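Local coordinates for protein calreticulin, putative,Calreticulin, putative (Trypanosoma cruzi, PDB 5HCF) that probably acts as a lectin-like chaperone, its globular domain of legume lectin fold binding carbohydrate and peptide portions of client glycoproteins, at residues P61-K67 against H202-L208; R113-R119 against K135-E141. All coordinates share one frame; numbering follows the deposited sequence.

Interaction 1 (P61-K67 against H202-L208)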
loop_
_atom_site.group_PDB
_atom_site.type_symbol
_atom_site.label_atom_id
_atom_site.label_comp_id
_atom_site.label_asym_id
_atom_site.label_seq_id
_atom_site.Cartn_x
_atom_site.Cartn_y
_atom_site.Cartn_z
ATOM N N PRO A 61 -14.549 -11.418 3.716
ATOM C CA PRO A 61 -13.722 -10.701 4.691
ATOM C C PRO A 61 -12.429 -11.456 4.959
ATOM O O PRO A 61 -12.413 -12.685 4.874
ATOM C CB PRO A 61 -14.606 -10.651 5.938
ATOM C CG PRO A 61 -15.995 -10.802 5.422
ATOM C CD PRO A 61 -15.892 -11.713 4.242
ATOM N N ILE A 62 -11.364 -10.727 5.277
ATOM C CA ILE A 62 -10.034 -11.317 5.365
ATOM C C ILE A 62 -9.486 -11.318 6.789
ATOM O O ILE A 62 -9.442 -10.283 7.451
ATOM C CB ILE A 62 -9.035 -10.574 4.444
ATOM C CG1 ILE A 62 -9.465 -10.704 2.982
ATOM C CG2 ILE A 62 -7.625 -11.107 4.629
ATOM C CD1 ILE A 62 -8.689 -9.812 2.036
ATOM N N ASN A 63 -9.078 -12.490 7.259
ATOM C CA ASN A 63 -8.444 -12.608 8.564
ATOM C C ASN A 63 -7.051 -13.206 8.437
ATOM O O ASN A 63 -6.677 -13.710 7.378
ATOM C CB ASN A 63 -9.300 -13.455 9.507
ATOM C CG ASN A 63 -9.331 -12.902 10.921
ATOM O OD1 ASN A 63 -8.290 -12.611 11.512
ATOM N ND2 ASN A 63 -10.532 -12.758 11.472
ATOM N N ASN A 64 -6.287 -13.154 9.522
ATOM C CA ASN A 64 -4.944 -13.719 9.535
ATOM C C ASN A 64 -4.584 -14.337 10.886
ATOM O O ASN A 64 -3.479 -14.149 11.385
ATOM C CB ASN A 64 -3.910 -12.657 9.145
ATOM C CG ASN A 64 -3.922 -11.461 10.076
ATOM O OD1 ASN A 64 -4.972 -11.074 10.591
ATOM N ND2 ASN A 64 -2.750 -10.876 10.308
ATOM N N GLU A 65 -5.515 -15.079 11.477
ATOM C CA GLU A 65 -5.245 -15.739 12.751
ATOM C C GLU A 65 -4.226 -16.865 12.569
ATOM O O GLU A 65 -4.472 -17.811 11.817
ATOM C CB GLU A 65 -6.530 -16.292 13.363
ATOM C CG GLU A 65 -6.407 -16.576 14.845
ATOM C CD GLU A 65 -7.682 -17.119 15.438
ATOM O OE1 GLU A 65 -7.594 -17.883 16.423
ATOM O OE2 GLU A 65 -8.769 -16.778 14.924
ATOM N N LYS A 66 -3.085 -16.746 13.248
ATOM C CA LYS A 66 -2.023 -17.750 13.177
ATOM C C LYS A 66 -1.618 -18.081 11.744
ATOM O O LYS A 66 -1.240 -19.209 11.434
ATOM C CB LYS A 66 -2.408 -19.010 13.951
ATOM C CG LYS A 66 -2.387 -18.836 15.472
ATOM C CD LYS A 66 -2.622 -20.184 16.167
ATOM C CE LYS A 66 -2.478 -20.039 17.681
ATOM N NZ LYS A 66 -1.028 -19.763 18.037
ATOM N N LYS A 67 -1.699 -17.071 10.882
ATOM C CA LYS A 67 -1.467 -17.232 9.452
ATOM C C LYS A 67 -0.809 -15.968 8.908
ATOM O O LYS A 67 -0.897 -14.897 9.514
ATOM C CB LYS A 67 -2.770 -17.515 8.703
ATOM C CG LYS A 67 -3.432 -18.821 9.084
ATOM C CD LYS A 67 -4.830 -18.916 8.497
ATOM C CE LYS A 67 -4.787 -18.956 6.974
ATOM N NZ LYS A 67 -4.038 -20.147 6.479
ATOM N N HIS A 202 0.578 -9.003 14.932
ATOM C CA HIS A 202 0.351 -9.203 13.502
ATOM C C HIS A 202 -1.128 -9.285 13.135
ATOM O O HIS A 202 -1.513 -8.952 12.016
ATOM C CB HIS A 202 1.047 -10.483 13.041
ATOM C CG HIS A 202 0.267 -11.725 13.336
ATOM N ND1 HIS A 202 -0.642 -12.262 12.451
ATOM C CD2 HIS A 202 0.240 -12.523 14.431
ATOM C CE1 HIS A 202 -1.183 -13.345 12.979
ATOM N NE2 HIS A 202 -0.664 -13.524 14.180
ATOM N N LYS A 203 -1.949 -9.725 14.084
ATOM C CA LYS A 203 -3.352 -10.022 13.809
ATOM C C LYS A 203 -4.234 -8.793 13.684
ATOM O O LYS A 203 -4.140 -7.854 14.470
ATOM C CB LYS A 203 -3.899 -10.942 14.903
ATOM C CG LYS A 203 -5.257 -11.549 14.616
ATOM C CD LYS A 203 -5.759 -12.285 15.852
ATOM C CE LYS A 203 -6.267 -11.303 16.910
ATOM N NZ LYS A 203 -7.682 -10.875 16.766
ATOM N N VAL A 204 -5.099 -8.814 12.680
ATOM C CA VAL A 204 -6.084 -7.764 12.513
ATOM C C VAL A 204 -7.062 -7.809 13.678
ATOM O O VAL A 204 -7.557 -8.879 14.031
ATOM C CB VAL A 204 -6.840 -7.908 11.176
ATOM C CG1 VAL A 204 -5.881 -7.735 10.004
ATOM C CG2 VAL A 204 -7.547 -9.253 11.100
ATOM N N PRO A 205 -7.325 -6.648 14.297
ATOM C CA PRO A 205 -8.237 -6.600 15.445
ATOM C C PRO A 205 -9.645 -7.012 15.034
ATOM O O PRO A 205 -10.255 -7.861 15.682
ATOM C CB PRO A 205 -8.188 -5.134 15.881
ATOM C CG PRO A 205 -7.765 -4.388 14.674
ATOM C CD PRO A 205 -6.871 -5.308 13.889
ATOM N N GLU A 206 -10.146 -6.415 13.960
ATOM C CA GLU A 206 -11.394 -6.852 13.350
ATOM C C GLU A 206 -11.089 -7.384 11.959
ATOM O O GLU A 206 -10.039 -7.082 11.401
ATOM C CB GLU A 206 -12.421 -5.717 13.293
ATOM C CG GLU A 206 -12.859 -5.200 14.657
ATOM C CD GLU A 206 -13.295 -6.321 15.597
ATOM O OE1 GLU A 206 -13.777 -7.368 15.108
ATOM O OE2 GLU A 206 -13.150 -6.154 16.828
ATOM N N PRO A 207 -11.996 -8.201 11.403
ATOM C CA PRO A 207 -11.783 -8.686 10.033
ATOM C C PRO A 207 -11.712 -7.542 9.024
ATOM O O PRO A 207 -12.385 -6.523 9.191
ATOM C CB PRO A 207 -13.005 -9.575 9.780
ATOM C CG PRO A 207 -14.044 -9.082 10.728
ATOM C CD PRO A 207 -13.314 -8.586 11.939
ATOM N N LEU A 208 -10.902 -7.718 7.986
ATOM C CA LEU A 208 -10.712 -6.680 6.981
ATOM C C LEU A 208 -11.776 -6.806 5.906
ATOM O O LEU A 208 -12.050 -7.900 5.425
ATOM C CB LEU A 208 -9.319 -6.767 6.355
ATOM C CG LEU A 208 -8.133 -6.583 7.299
ATOM C CD1 LEU A 208 -6.812 -6.717 6.546
ATOM C CD2 LEU A 208 -8.224 -5.248 8.005
HETATM O O HOH W 1 -0.407 -12.380 9.645
#

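Interaction 2 (R113-R119 against K135-E141)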
loop_
_atom_site.group_PDB
_atom_site.type_symbol
_atom_site.label_atom_id
_atom_site.label_comp_id
_atom_site.label_asym_id
_atom_site.label_seq_id
_atom_site.Cartn_x
_atom_site.Cartn_y
_atom_site.Cartn_z
ATOM N N ARG A 113 5.133 11.164 -1.300
ATOM C CA ARG A 113 6.157 12.175 -1.523
ATOM C C ARG A 113 5.574 13.580 -1.658
ATOM O O ARG A 113 4.496 13.776 -2.234
ATOM C CB ARG A 113 6.963 11.821 -2.777
ATOM C CG ARG A 113 7.957 12.882 -3.226
ATOM C CD ARG A 113 7.668 13.336 -4.650
ATOM N NE ARG A 113 8.010 12.317 -5.643
ATOM C CZ ARG A 113 9.045 12.394 -6.478
ATOM N NH1 ARG A 113 9.852 13.450 -6.450
ATOM N NH2 ARG A 113 9.269 11.417 -7.350
ATOM N N CYS A 114 6.303 14.554 -1.123
ATOM C CA CYS A 114 5.934 15.957 -1.231
ATOM C C CYS A 114 7.184 16.802 -1.004
ATOM O O CYS A 114 7.674 16.911 0.120
ATOM C CB CYS A 114 4.839 16.310 -0.224
ATOM S SG CYS A 114 3.959 17.842 -0.583
ATOM N N GLY A 115 7.698 17.401 -2.072
ATOM C CA GLY A 115 8.944 18.140 -1.996
ATOM C C GLY A 115 10.117 17.208 -1.772
ATOM O O GLY A 115 10.214 16.154 -2.401
ATOM N N SER A 116 11.009 17.590 -0.866
ATOM C CA SER A 116 12.188 16.782 -0.562
ATOM C C SER A 116 11.842 15.662 0.415
ATOM O O SER A 116 12.703 14.896 0.845
ATOM C CB SER A 116 13.308 17.658 -0.008
ATOM O OG SER A 116 12.871 18.347 1.149
ATOM N N GLN A 117 10.564 15.581 0.754
ATOM C CA GLN A 117 10.049 14.558 1.649
ATOM C C GLN A 117 9.627 13.304 0.871
ATOM O O GLN A 117 8.863 13.387 -0.092
ATOM C CB GLN A 117 8.874 15.132 2.445
ATOM C CG GLN A 117 8.261 14.187 3.453
ATOM C CD GLN A 117 7.021 14.772 4.096
ATOM O OE1 GLN A 117 5.897 14.486 3.678
ATOM N NE2 GLN A 117 7.220 15.603 5.121
ATOM N N ASN A 118 10.111 12.141 1.307
ATOM C CA ASN A 118 9.887 10.884 0.583
ATOM C C ASN A 118 10.010 9.676 1.508
ATOM O O ASN A 118 11.041 9.480 2.150
ATOM C CB ASN A 118 10.884 10.765 -0.586
ATOM C CG ASN A 118 10.722 9.477 -1.394
ATOM O OD1 ASN A 118 10.562 8.382 -0.849
ATOM N ND2 ASN A 118 10.780 9.611 -2.715
ATOM N N ARG A 119 8.964 8.859 1.564
ATOM C CA ARG A 119 9.019 7.628 2.347
ATOM C C ARG A 119 7.964 6.621 1.905
ATOM O O ARG A 119 6.986 6.972 1.236
ATOM C CB ARG A 119 8.838 7.922 3.837
ATOM C CG ARG A 119 7.390 8.134 4.250
ATOM C CD ARG A 119 7.270 8.257 5.758
ATOM N NE ARG A 119 7.728 7.039 6.425
ATOM C CZ ARG A 119 7.620 6.807 7.730
ATOM N NH1 ARG A 119 7.058 7.707 8.529
ATOM N NH2 ARG A 119 8.069 5.667 8.235
ATOM N N LYS A 135 11.159 2.871 10.501
ATOM C CA LYS A 135 12.162 2.928 9.440
ATOM C C LYS A 135 11.692 3.794 8.279
ATOM O O LYS A 135 10.515 3.767 7.913
ATOM C CB LYS A 135 12.502 1.521 8.941
ATOM C CG LYS A 135 13.110 0.630 10.012
ATOM C CD LYS A 135 13.857 -0.549 9.420
ATOM C CE LYS A 135 14.730 -1.206 10.479
ATOM N NZ LYS A 135 15.295 -2.507 10.029
ATOM N N ARG A 136 12.614 4.551 7.688
ATOM C CA ARG A 136 12.240 5.454 6.610
ATOM C C ARG A 136 12.956 5.049 5.319
ATOM O O ARG A 136 14.124 5.383 5.118
ATOM C CB ARG A 136 12.574 6.903 6.979
ATOM C CG ARG A 136 12.007 7.326 8.328
ATOM C CD ARG A 136 12.090 8.826 8.588
ATOM N NE ARG A 136 10.929 9.549 8.074
ATOM C CZ ARG A 136 10.784 10.000 6.833
ATOM N NH1 ARG A 136 11.730 9.795 5.925
ATOM N NH2 ARG A 136 9.676 10.646 6.495
ATOM N N ILE A 137 12.259 4.298 4.468
ATOM C CA ILE A 137 12.776 3.934 3.151
ATOM C C ILE A 137 12.183 4.816 2.057
ATOM O O ILE A 137 10.964 4.885 1.893
ATOM C CB ILE A 137 12.491 2.461 2.810
ATOM C CG1 ILE A 137 13.538 1.548 3.451
ATOM C CG2 ILE A 137 12.499 2.258 1.304
ATOM C CD1 ILE A 137 13.449 1.472 4.949
ATOM N N ARG A 138 13.049 5.498 1.314
ATOM C CA ARG A 138 12.607 6.306 0.180
ATOM C C ARG A 138 12.306 5.419 -1.026
ATOM O O ARG A 138 13.012 4.442 -1.284
ATOM C CB ARG A 138 13.662 7.354 -0.185
ATOM C CG ARG A 138 13.860 8.433 0.861
ATOM C CD ARG A 138 14.858 9.472 0.368
ATOM N NE ARG A 138 14.786 10.716 1.127
ATOM C CZ ARG A 138 14.313 11.861 0.641
ATOM N NH1 ARG A 138 13.877 11.924 -0.612
ATOM N NH2 ARG A 138 14.281 12.945 1.407
ATOM N N PHE A 139 11.250 5.754 -1.759
ATOM C CA PHE A 139 10.906 5.000 -2.959
ATOM C C PHE A 139 11.509 5.692 -4.168
ATOM O O PHE A 139 11.770 6.894 -4.123
ATOM C CB PHE A 139 9.387 4.845 -3.102
ATOM C CG PHE A 139 8.670 6.119 -3.458
ATOM C CD1 PHE A 139 8.240 6.991 -2.466
ATOM C CD2 PHE A 139 8.416 6.439 -4.785
ATOM C CE1 PHE A 139 7.576 8.160 -2.791
ATOM C CE2 PHE A 139 7.757 7.601 -5.118
ATOM C CZ PHE A 139 7.332 8.464 -4.120
ATOM N N PRO A 140 11.736 4.933 -5.253
ATOM C CA PRO A 140 12.429 5.461 -6.433
ATOM C C PRO A 140 11.653 6.595 -7.087
ATOM O O PRO A 140 10.447 6.486 -7.305
ATOM C CB PRO A 140 12.533 4.249 -7.368
ATOM C CG PRO A 140 12.190 3.052 -6.535
ATOM C CD PRO A 140 11.338 3.526 -5.410
ATOM N N GLU A 141 12.351 7.683 -7.386
ATOM C CA GLU A 141 11.710 8.865 -7.936
ATOM C C GLU A 141 11.911 8.913 -9.437
ATOM O O GLU A 141 12.749 9.656 -9.941
ATOM C CB GLU A 141 12.255 10.129 -7.267
ATOM C CG GLU A 141 11.798 10.272 -5.829
ATOM C CD GLU A 141 12.328 11.516 -5.159
ATOM O OE1 GLU A 141 11.908 11.784 -4.006
ATOM O OE2 GLU A 141 13.155 12.226 -5.781
HETATM O O HOH W 2 11.232 12.275 3.917
HETATM O O HOH W 3 9.501 4.635 5.029
#

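Interaction 1 (P61-K67 against H202-L208)
Asn64 reaches across to the 202-208 loop and uses both ends of its amide on backbone groups there. Its OD1 accepts the N-H of Val204 (OD1 to Val204 N 3.1 Å), on a lone pair, in the carbonyl plane and almost straight at 177°. Its ND2 gives a hydrogen to His202 O over 2.9 Å; that oxygen lies in the plane of the amide, while the nitrogen stands well above the plane of the peptide carbonyl. Asparagine suits the place because one short, flat group offers a donor and an acceptor to a chain without regular structure. With CG between the backbone N and the carbonyl carbon (chi1 59°), the amide swings to the loop although the bond to CB does not head there.

Water adds a third link. One molecule accepts from Asn64 ND2 and donates to Lys67 O at 2.6 Å; in one of two modelled positions of His202 it also bonds to ND1, tying the type II turn of residues 64-67 to the imidazole. In that position the ring stands 82° to the amide and turns its edge toward the turn, Asn64 O lying near its plane.

Backbone pairing takes over farther along. Ile62 and Leu208 form an antiparallel hydrogen-bonded pair, Ile62 N to Leu208 O at 2.9 Å and Leu208 N to Ile62 O at 3.0 Å. Here strand 50-62 ends and its neighbour 208-217 begins, in one of the two antiparallel sheets of the legume lectin fold.

Apolar contact accompanies this pair. Ile62 and Leu208 lie on the same face of the sheet, CB to CB 4.3 Å, where Leu69 and Tyr3 touch the isoleucine and Trp106 the leucine. Branched Val204 instead packs a methyl on polar atoms, its CG2 against the side-chain OD1 of Asn63 and of Asn64, and also meets Trp106.

Interaction 2 (R113-R119 against K135-E141)
Lys135 meets Arg119 through its carbonyl: Arg119 NH2 bonds weakly to Lys135 O and has a second acceptor in Trp133 O. Water 3 accepts from Arg119 NE and Ile137 N, and may donate to Lys135 O. Arg136 bends at chi3 and lays its guanidinium across the Arg119 chain, Arg136 NH2 3.5 Å from Arg119 CD, with the two guanidinium planes 38° apart; its NH1 reaches Asn118 N through water 2. At Ile137 the carbonyl oxygen takes a CA-H contact from Arg119.

Arg138, extended from CG to NE, is long enough to pass over Asn118 CB and bond through NH2 to Ser116 O (2.6 Å), in the type II' turn that closes the β-hairpin of strands 107-114 and 117-126 beside the Cys114-Cys83 disulfide. Phe139 N donates to Asn118 OD1 (2.9 Å), and Asn118 ND2 to Phe139 O (3.2 Å): an asparagine amide can do both. The aromatic ring suits its place by packing on Asn118 ND2, Arg113 CB, Val120 and Tyr148. Glu141 OE1 is met by Asn118 ND2 at 2.8 Å on the anti side; in one of two modelled Arg113 conformers the carboxylate stacks over the guanidinium face, planes 19° apart, with no N-H aimed at it.

Glu141 thus takes its directed bond from neutral Asn118, while Arg113 and, at longer range, Arg138 probably stabilise its charge electrostatically.

How the interactions relate
Interactions 1 and 2 are anchored in the same seven-stranded antiparallel sheet, on opposite sides of the chain's centre, with their own centres about 29 Å apart and their nearest atoms about 16 Å apart. Interaction 1 lies where strand 50-62 ends beside the start of 208-217; interaction 2 lies at the hairpin of strands 107-114 and 117-126. Strand 83-91 separates 208-217 from 107-114. Both segments of interaction 2 fall in sequence between the two segments of interaction 1. Each contact joins an irregular connection to strand ends of the sheet: 202-208 leads into it, and 135-141 leads from strand 129-132 toward 145-152 of the other sheet.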